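Local coordinates for protein putative dienelactone hydrolase (Klebsiella pneumoniae subsp. pneumoniae MGH 78578, PDB 3F67) that probably hydrolyses ester or lactone bonds as an alpha/beta-hydrolase of the dienelactone hydrolase family, at residues A[10-14]-A[98-103]; A[32-37]-A[59-65]; A[117-123]-A[139-145]. All coordinates share one frame; numbering follows the deposited sequence.

Contact 1 (A[10-14]-A[98-103]); sequences SIPSQ and ADLDHV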
loop_
_atom_site.group_PDB
_atom_site.type_symbol
_atom_site.label_atom_id
_atom_site.label_comp_id
_atom_site.label_asym_id
_atom_site.label_seq_id
_atom_site.Cartn_x
_atom_site.Cartn_y
_atom_site.Cartn_z
ATOM N N SER A 10 15.030 2.957 11.704
ATOM C CA SER A 10 13.955 2.629 12.602
ATOM C C SER A 10 13.024 3.802 12.484
ATOM O O SER A 10 13.473 4.937 12.256
ATOM C CB SER A 10 14.454 2.535 14.042
ATOM O OG SER A 10 15.280 1.407 14.226
ATOM N N ILE A 11 11.736 3.533 12.638
ATOM C CA ILE A 11 10.766 4.595 12.752
ATOM C C ILE A 11 10.161 4.499 14.139
ATOM O O ILE A 11 9.595 3.462 14.506
ATOM C CB ILE A 11 9.740 4.484 11.634
ATOM C CG1 ILE A 11 10.485 4.887 10.326
ATOM C CG2 ILE A 11 8.522 5.445 11.929
ATOM C CD1 ILE A 11 9.691 4.909 9.130
ATOM N N PRO A 12 10.262 5.589 14.922
ATOM C CA PRO A 12 9.705 5.551 16.277
ATOM C C PRO A 12 8.178 5.419 16.175
ATOM O O PRO A 12 7.545 6.151 15.423
ATOM C CB PRO A 12 10.128 6.911 16.886
ATOM C CG PRO A 12 11.267 7.415 16.018
ATOM C CD PRO A 12 10.999 6.843 14.617
ATOM N N SER A 13 7.577 4.462 16.874
ATOM C CA SER A 13 6.165 4.190 16.585
ATOM C C SER A 13 5.431 3.576 17.754
ATOM O O SER A 13 5.703 2.427 18.142
ATOM C CB SER A 13 5.995 3.313 15.320
ATOM O OG SER A 13 4.621 3.287 14.884
ATOM N N GLN A 14 4.474 4.347 18.286
ATOM C CA GLN A 14 3.688 3.937 19.460
ATOM C C GLN A 14 4.598 3.392 20.600
ATOM O O GLN A 14 4.224 2.447 21.312
ATOM C CB GLN A 14 2.599 2.917 19.034
ATOM C CG GLN A 14 1.784 3.348 17.783
ATOM C CD GLN A 14 0.691 2.361 17.382
ATOM O OE1 GLN A 14 0.808 1.590 16.388
ATOM N NE2 GLN A 14 -0.402 2.399 18.129
ATOM N N ALA A 98 -2.144 3.350 12.659
ATOM C CA ALA A 98 -1.381 4.213 13.557
ATOM C C ALA A 98 0.123 4.161 13.207
ATOM O O ALA A 98 0.825 5.186 13.251
ATOM C CB ALA A 98 -1.611 3.804 15.046
ATOM N N ASP A 99 0.615 2.986 12.838
ATOM C CA ASP A 99 2.019 2.881 12.414
ATOM C C ASP A 99 2.247 3.685 11.124
ATOM O O ASP A 99 3.327 4.270 10.954
ATOM C CB ASP A 99 2.423 1.401 12.179
ATOM C CG ASP A 99 2.645 0.648 13.489
ATOM O OD1 ASP A 99 2.904 1.303 14.543
ATOM O OD2 ASP A 99 2.546 -0.592 13.479
ATOM N N LEU A 100 1.301 3.645 10.180
ATOM C CA LEU A 100 1.491 4.432 8.966
ATOM C C LEU A 100 1.538 5.927 9.301
ATOM O O LEU A 100 2.325 6.679 8.674
ATOM C CB LEU A 100 0.408 4.160 7.950
ATOM C CG LEU A 100 0.398 2.708 7.472
ATOM C CD1 LEU A 100 -0.802 2.435 6.554
ATOM C CD2 LEU A 100 1.741 2.334 6.746
ATOM N N ASP A 101 0.697 6.359 10.246
ATOM C CA ASP A 101 0.783 7.774 10.721
ATOM C C ASP A 101 2.191 8.074 11.245
ATOM O O ASP A 101 2.710 9.185 11.024
ATOM C CB ASP A 101 -0.185 8.070 11.866
ATOM C CG ASP A 101 -1.657 8.027 11.442
ATOM O OD1 ASP A 101 -1.996 8.210 10.232
ATOM O OD2 ASP A 101 -2.476 7.813 12.365
ATOM N N HIS A 102 2.800 7.110 11.958
ATOM C CA HIS A 102 4.156 7.378 12.481
ATOM C C HIS A 102 5.208 7.446 11.379
ATOM O O HIS A 102 6.216 8.167 11.491
ATOM C CB HIS A 102 4.539 6.374 13.584
ATOM C CG HIS A 102 3.869 6.678 14.884
ATOM N ND1 HIS A 102 2.558 6.345 15.136
ATOM C CD2 HIS A 102 4.305 7.340 15.987
ATOM C CE1 HIS A 102 2.218 6.756 16.346
ATOM N NE2 HIS A 102 3.263 7.353 16.891
ATOM N N VAL A 103 4.990 6.671 10.319
ATOM C CA VAL A 103 5.900 6.748 9.178
ATOM C C VAL A 103 5.790 8.184 8.570
ATOM O O VAL A 103 6.808 8.813 8.252
ATOM C CB VAL A 103 5.498 5.712 8.091
ATOM C CG1 VAL A 103 6.318 6.020 6.778
ATOM C CG2 VAL A 103 5.771 4.293 8.599
HETATM O O HOH W 1 7.584 8.480 13.901
#

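Contact 2 (A[32-37]-A[59-65]); sequences LPIVIV and GYLAIAP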
loop_
_atom_site.group_PDB
_atom_site.type_symbol
_atom_site.label_atom_id
_atom_site.label_comp_id
_atom_site.label_asym_id
_atom_site.label_seq_id
_atom_site.Cartn_x
_atom_site.Cartn_y
_atom_site.Cartn_z
ATOM N N LEU A 32 10.664 16.401 -0.183
ATOM C CA LEU A 32 10.221 15.524 -1.276
ATOM C C LEU A 32 8.793 15.080 -1.078
ATOM O O LEU A 32 8.361 14.917 0.065
ATOM C CB LEU A 32 11.116 14.263 -1.317
ATOM C CG LEU A 32 12.580 14.560 -1.722
ATOM C CD1 LEU A 32 13.410 13.338 -1.298
ATOM C CD2 LEU A 32 12.597 14.763 -3.224
ATOM N N PRO A 33 8.066 14.826 -2.180
ATOM C CA PRO A 33 6.792 14.093 -2.013
ATOM C C PRO A 33 7.100 12.697 -1.440
ATOM O O PRO A 33 8.151 12.068 -1.804
ATOM C CB PRO A 33 6.245 13.984 -3.467
ATOM C CG PRO A 33 7.508 14.093 -4.347
ATOM C CD PRO A 33 8.522 14.916 -3.606
ATOM N N ILE A 34 6.220 12.200 -0.568
ATOM C CA ILE A 34 6.460 10.955 0.157
ATOM C C ILE A 34 5.526 9.892 -0.386
ATOM O O ILE A 34 4.320 10.151 -0.489
ATOM C CB ILE A 34 6.093 11.150 1.654
ATOM C CG1 ILE A 34 6.936 12.297 2.270
ATOM C CG2 ILE A 34 6.184 9.814 2.434
ATOM C CD1 ILE A 34 6.260 12.927 3.462
ATOM N N VAL A 35 6.056 8.701 -0.700
ATOM C CA VAL A 35 5.154 7.570 -0.961
ATOM C C VAL A 35 5.410 6.514 0.121
ATOM O O VAL A 35 6.487 5.878 0.149
ATOM C CB VAL A 35 5.331 6.949 -2.382
ATOM C CG1 VAL A 35 4.348 5.753 -2.567
ATOM C CG2 VAL A 35 5.120 8.011 -3.465
ATOM N N ILE A 36 4.420 6.303 0.975
ATOM C CA ILE A 36 4.506 5.142 1.903
ATOM C C ILE A 36 4.156 3.903 1.062
ATOM O O ILE A 36 3.185 3.935 0.302
ATOM C CB ILE A 36 3.523 5.321 2.997
ATOM C CG1 ILE A 36 3.896 6.570 3.856
ATOM C CG2 ILE A 36 3.470 4.051 3.899
ATOM C CD1 ILE A 36 2.876 6.799 4.982
ATOM N N VAL A 37 4.957 2.844 1.167
ATOM C CA VAL A 37 4.764 1.651 0.340
ATOM C C VAL A 37 4.336 0.537 1.299
ATOM O O VAL A 37 5.096 0.192 2.240
ATOM C CB VAL A 37 6.081 1.243 -0.345
ATOM C CG1 VAL A 37 5.874 -0.072 -1.121
ATOM C CG2 VAL A 37 6.521 2.353 -1.352
ATOM N N GLY A 59 11.445 10.372 -8.315
ATOM C CA GLY A 59 11.525 11.608 -7.534
ATOM C C GLY A 59 10.875 11.587 -6.159
ATOM O O GLY A 59 10.838 12.637 -5.499
ATOM N N TYR A 60 10.440 10.402 -5.713
ATOM C CA TYR A 60 9.746 10.253 -4.432
ATOM C C TYR A 60 10.685 9.770 -3.307
ATOM O O TYR A 60 11.674 9.051 -3.567
ATOM C CB TYR A 60 8.606 9.216 -4.573
ATOM C CG TYR A 60 7.541 9.716 -5.485
ATOM C CD1 TYR A 60 6.637 10.715 -5.033
ATOM C CD2 TYR A 60 7.415 9.245 -6.794
ATOM C CE1 TYR A 60 5.668 11.244 -5.891
ATOM C CE2 TYR A 60 6.441 9.761 -7.630
ATOM C CZ TYR A 60 5.565 10.741 -7.169
ATOM O OH TYR A 60 4.613 11.267 -7.992
ATOM N N LEU A 61 10.385 10.213 -2.089
ATOM C CA LEU A 61 10.921 9.572 -0.853
ATOM C C LEU A 61 9.967 8.418 -0.578
ATOM O O LEU A 61 8.824 8.625 -0.121
ATOM C CB LEU A 61 10.951 10.563 0.329
ATOM C CG LEU A 61 11.142 9.952 1.750
ATOM C CD1 LEU A 61 12.423 9.111 1.775
ATOM C CD2 LEU A 61 11.214 11.127 2.785
ATOM N N ALA A 62 10.415 7.202 -0.869
ATOM C CA ALA A 62 9.546 6.031 -0.731
ATOM C C ALA A 62 9.970 5.262 0.500
ATOM O O ALA A 62 11.179 4.988 0.695
ATOM C CB ALA A 62 9.709 5.108 -1.979
ATOM N N ILE A 63 9.006 4.915 1.323
ATOM C CA ILE A 63 9.327 4.299 2.663
ATOM C C ILE A 63 8.461 3.072 2.860
ATOM O O ILE A 63 7.239 3.177 2.751
ATOM C CB ILE A 63 9.047 5.297 3.833
ATOM C CG1 ILE A 63 9.882 6.573 3.648
ATOM C CG2 ILE A 63 9.415 4.633 5.190
ATOM C CD1 ILE A 63 9.273 7.785 4.426
ATOM N N ALA A 64 9.082 1.903 3.115
ATOM C CA ALA A 64 8.315 0.673 3.349
ATOM C C ALA A 64 8.578 0.218 4.801
ATOM O O ALA A 64 9.659 -0.312 5.093
ATOM C CB ALA A 64 8.789 -0.435 2.409
ATOM N N PRO A 65 7.576 0.358 5.675
ATOM C CA PRO A 65 7.716 -0.117 7.075
ATOM C C PRO A 65 7.454 -1.631 7.225
ATOM O O PRO A 65 6.608 -2.203 6.521
ATOM C CB PRO A 65 6.626 0.681 7.814
ATOM C CG PRO A 65 5.530 0.868 6.771
ATOM C CD PRO A 65 6.315 1.114 5.461
HETATM O O HOH W 2 5.319 -1.977 4.108
#

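Contact 3 (A[117-123]-A[139-145]); sequences LLITGFC and LKAAVAW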
loop_
_atom_site.group_PDB
_atom_site.type_symbol
_atom_site.label_atom_id
_atom_site.label_comp_id
_atom_site.label_asym_id
_atom_site.label_seq_id
_atom_site.Cartn_x
_atom_site.Cartn_y
_atom_site.Cartn_z
ATOM N N LEU A 117 1.846 13.937 1.028
ATOM C CA LEU A 117 1.824 12.528 1.450
ATOM C C LEU A 117 0.982 11.675 0.534
ATOM O O LEU A 117 -0.188 11.979 0.282
ATOM C CB LEU A 117 1.251 12.404 2.876
ATOM C CG LEU A 117 1.328 11.024 3.553
ATOM C CD1 LEU A 117 2.772 10.550 3.872
ATOM C CD2 LEU A 117 0.428 11.035 4.854
ATOM N N LEU A 118 1.579 10.565 0.111
ATOM C CA LEU A 118 0.948 9.627 -0.866
ATOM C C LEU A 118 1.131 8.207 -0.325
ATOM O O LEU A 118 2.025 7.959 0.509
ATOM C CB LEU A 118 1.651 9.754 -2.211
ATOM C CG LEU A 118 1.670 11.151 -2.823
ATOM C CD1 LEU A 118 2.686 11.206 -3.958
ATOM C CD2 LEU A 118 0.271 11.556 -3.296
ATOM N N ILE A 119 0.334 7.242 -0.806
ATOM C CA ILE A 119 0.546 5.874 -0.367
ATOM C C ILE A 119 0.188 4.911 -1.496
ATOM O O ILE A 119 -0.749 5.160 -2.276
ATOM C CB ILE A 119 -0.296 5.574 0.899
ATOM C CG1 ILE A 119 0.003 4.190 1.458
ATOM C CG2 ILE A 119 -1.822 5.794 0.642
ATOM C CD1 ILE A 119 -0.658 3.983 2.911
ATOM N N THR A 120 0.935 3.824 -1.588
ATOM C CA THR A 120 0.551 2.729 -2.482
ATOM C C THR A 120 0.797 1.405 -1.757
ATOM O O THR A 120 1.681 1.308 -0.892
ATOM C CB THR A 120 1.314 2.806 -3.832
ATOM O OG1 THR A 120 0.693 1.918 -4.773
ATOM C CG2 THR A 120 2.832 2.460 -3.691
ATOM N N GLY A 121 0.037 0.392 -2.108
ATOM C CA GLY A 121 0.198 -0.880 -1.381
ATOM C C GLY A 121 -0.326 -2.026 -2.214
ATOM O O GLY A 121 -1.146 -1.818 -3.104
ATOM N N PHE A 122 0.148 -3.239 -1.905
ATOM C CA PHE A 122 -0.079 -4.396 -2.780
ATOM C C PHE A 122 -0.683 -5.528 -1.982
ATOM O O PHE A 122 -0.190 -5.836 -0.914
ATOM C CB PHE A 122 1.275 -4.866 -3.379
ATOM C CG PHE A 122 1.957 -3.778 -4.152
ATOM C CD1 PHE A 122 1.749 -3.660 -5.525
ATOM C CD2 PHE A 122 2.754 -2.842 -3.472
ATOM C CE1 PHE A 122 2.365 -2.569 -6.263
ATOM C CE2 PHE A 122 3.323 -1.755 -4.162
ATOM C CZ PHE A 122 3.131 -1.633 -5.550
ATOM N N CYS A 123 -1.740 -6.117 -2.524
ATOM C CA CYS A 123 -2.301 -7.324 -1.959
ATOM C C CYS A 123 -2.871 -7.016 -0.563
ATOM O O CYS A 123 -3.767 -6.161 -0.455
ATOM C CB CYS A 123 -1.229 -8.408 -1.943
ATOM S SG CYS A 123 -2.000 -9.896 -1.624
ATOM N N LEU A 139 -3.718 12.871 3.889
ATOM C CA LEU A 139 -3.254 12.075 2.737
ATOM C C LEU A 139 -3.717 12.744 1.431
ATOM O O LEU A 139 -4.862 13.163 1.333
ATOM C CB LEU A 139 -3.785 10.641 2.849
ATOM C CG LEU A 139 -3.324 9.738 1.680
ATOM C CD1 LEU A 139 -1.849 9.363 1.822
ATOM C CD2 LEU A 139 -4.258 8.477 1.710
ATOM N N LYS A 140 -2.837 12.866 0.432
ATOM C CA LYS A 140 -3.218 13.531 -0.817
ATOM C C LYS A 140 -3.766 12.584 -1.878
ATOM O O LYS A 140 -4.646 12.981 -2.648
ATOM C CB LYS A 140 -2.015 14.274 -1.412
ATOM C CG LYS A 140 -1.579 15.458 -0.513
ATOM C CD LYS A 140 -2.712 16.504 -0.444
ATOM C CE LYS A 140 -2.236 17.797 0.211
ATOM N NZ LYS A 140 -2.057 17.617 1.675
ATOM N N ALA A 141 -3.251 11.359 -1.930
ATOM C CA ALA A 141 -3.764 10.389 -2.894
ATOM C C ALA A 141 -3.265 8.999 -2.567
ATOM O O ALA A 141 -2.295 8.840 -1.781
ATOM C CB ALA A 141 -3.326 10.781 -4.334
ATOM N N ALA A 142 -3.941 7.996 -3.151
ATOM C CA ALA A 142 -3.631 6.591 -2.813
ATOM C C ALA A 142 -3.830 5.725 -4.050
ATOM O O ALA A 142 -4.715 5.988 -4.873
ATOM C CB ALA A 142 -4.561 6.064 -1.679
ATOM N N VAL A 143 -2.977 4.717 -4.189
ATOM C CA VAL A 143 -3.099 3.702 -5.261
ATOM C C VAL A 143 -3.057 2.317 -4.623
ATOM O O VAL A 143 -2.024 1.918 -4.053
ATOM C CB VAL A 143 -1.987 3.860 -6.347
ATOM C CG1 VAL A 143 -2.138 2.749 -7.455
ATOM C CG2 VAL A 143 -2.135 5.293 -7.002
ATOM N N ALA A 144 -4.180 1.583 -4.739
ATOM C CA ALA A 144 -4.323 0.266 -4.069
ATOM C C ALA A 144 -4.235 -0.788 -5.171
ATOM O O ALA A 144 -5.015 -0.748 -6.152
ATOM C CB ALA A 144 -5.674 0.207 -3.391
ATOM N N TRP A 145 -3.298 -1.727 -5.032
ATOM C CA TRP A 145 -3.200 -2.808 -6.005
ATOM C C TRP A 145 -3.802 -4.079 -5.421
ATOM O O TRP A 145 -3.319 -4.579 -4.420
ATOM C CB TRP A 145 -1.764 -3.114 -6.346
ATOM C CG TRP A 145 -0.934 -1.949 -6.877
ATOM C CD1 TRP A 145 -0.541 -0.813 -6.178
ATOM C CD2 TRP A 145 -0.295 -1.872 -8.177
ATOM N NE1 TRP A 145 0.280 -0.035 -6.997
ATOM C CE2 TRP A 145 0.464 -0.676 -8.200
ATOM C CE3 TRP A 145 -0.299 -2.710 -9.316
ATOM C CZ2 TRP A 145 1.223 -0.261 -9.363
ATOM C CZ3 TRP A 145 0.493 -2.365 -10.450
ATOM C CH2 TRP A 145 1.234 -1.134 -10.456
HETATM O O HOH W 3 -0.026 15.638 2.737
#

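Contact 1 (A[10-14]-A[98-103])
Strand 10-13 passes over helix 98-103 at 122° between their directions, with the short axes 7.9 Å apart and Ser13 set against His102. The tightest link is a hydrogen bond from Ser13 OG to Asp99 OD1, 2.6 Å long. It meets the carboxylate on the anti side of that oxygen and 34° out of its plane. Ser13 reaches the helix because its OG lies anti to the backbone N (chi1 -168°), which also brings OG close to His102 CB.

The His102 imidazole turns one face to the strand backbone. Ser13 CA sits over that face, 4.0 Å from the ring centroid, a CH-pi contact, and Gln14 N stands over the same face nearer the rim. The ring's rotation is fixed by its own helix: His102 ND1 donates to Ala98 O at 2.8 Å, nearly straight. That carbonyl also takes His102 N, and the two donors come from opposite faces of its plane. A water donates to both Pro12 O and His102 O. Toward the start of the strand segment, Ile11 CD1 meets Val103 CG2 at 4.0 Å, and Ile11 CG2 rests on the His102 carbonyl.

Asp99 OD1 has a second, charged partner in Arg70, which ties in the loop after strand 61-65. Val103 packs on Met18 of strand 16-25 and on Ile63 and Pro65 of strand 61-65, seating helix 93-108 against the sheet.

Contact 2 (A[32-37]-A[59-65])
Tyr60 turns its ring toward strand 32-37 at the start of a parallel pair, the two strands of a beta-alpha-beta unit whose connecting helix is 46-57. Val35 CG2 comes over one face of the ring, 3.5 Å from Tyr60 CD1, and the two side chains meet at a slant. Pro33 arrives from the strand's beginning, at about a right angle to the tyrosine, with its CG 3.6 Å from Tyr60 CD1. With CG of Tyr60 beside its backbone N (chi1 -66°), the ring is carried alongside strand 32-37, where Val35 and Pro33 both meet it.

The face of the sheet away from Val35 and Ala62 carries Ile34, Ile36, Leu61 and Ile63, and there Ile34 CG2 touches Ile63 CD1 at 4.2 Å. At the strand start Leu32 lies crosswise to Leu61, placing CD1 against Leu61 CB. Val37 CG2 reaches Ala62 CB, and Ala64 CB sits against Val37 CB and its carbonyl O. Leu55 of helix 46-57 touches Val35 and Val37, while Trp106 and Ala107 of helix 93-108 pack on Ile63 from the opposite side.

Between these layers four backbone bonds zip the strands in parallel register: Leu61 N to Pro33 O, Val35 N to Leu61 O, Ile63 N to Val35 O and Val37 N to Ile63 O. Gly59, whose positive phi ends the preceding helix in a Schellman motif, turns the chain into the strand, and its O lies 3.6 Å from Leu32 CD2. At the far end the pair is closed by one water, which donates to Val37 O at 2.9 Å and to Pro65 O at 2.7 Å.

Contact 3 (A[117-123]-A[139-145])
Thr120 and Trp145 meet across two parallel strands of a beta-alpha-beta unit, and Val143 O lies at the centre of their polar cluster. Thr120 OG1 donates to Val143 O at 2.8 Å, tilted from the carbonyl plane, while Gly121 N reaches the same oxygen at 3.2 Å. The hydroxyl gets there because OG1 lies anti to the backbone N (chi1 -167°). It then serves as acceptor for Trp145 NE1, a weak bond of 3.0 Å bent to 130°, with OG1 in the plane of the indole at its edge. The buried hydroxyl thus both gives and receives.

The backbone accounts for most other polar groups. Lys140 N donates to Leu117 O, Ile119 N to Ala141 O, Val143 N to Ile119 O, and Trp145 N to Gly121 O at 2.9 Å. Ala141 N is the exception: it is buried with no partner in the model, and Leu117 O, bonded to Lys140 N, stays 3.8 Å from it. A water accepts from both Leu117 N and Lys140 NZ.

Phe122 CE1 lies over one face of the indole, toward its rim, 3.3 Å from Trp145 CE2. The phenyl and the five-membered ring of Trp145 are inclined at 31°, neither a stack nor edge-to-face, and the two side chains run the same way. On the other side of the sheet Ile119 CG2 sits against Ala142 CB and Leu139 CD1.

The last bond, Cys123 N to Trp145 O at 2.9 Å, falls at the N-cap of helix 124-133. Gly121, Cys123 and Gly125 match a GxCxG nucleophile elbow, with Cys123 the probable nucleophile, and the bonds at Gly121 and Cys123 would hold its backbone against strand 141-145.

In the fold
The three contacts share one sheet of the alpha/beta-hydrolase type. Contacts 2 and 3 are adjoining strand pairs with centres about 10 Å apart; strands 32-38 and 116-122 are neighbours, and Ile34 O and Ile36 O probably accept from Leu118 N and Thr120 N. The helix of contact 1 lies on one side of the sheet: Val103 CG1 is 3.7 Å from Ile63 CG2 of contact 2, and Leu100 CD1 4.0 Å from Ile119 CD1 of contact 3. Contacts 1 and 3 have centres about 17 Å apart. The probable active site is at contact 3, where Cys123 would form a triad with His212 and Asp180; the side chain of Val37 lies near the elbow without touching it.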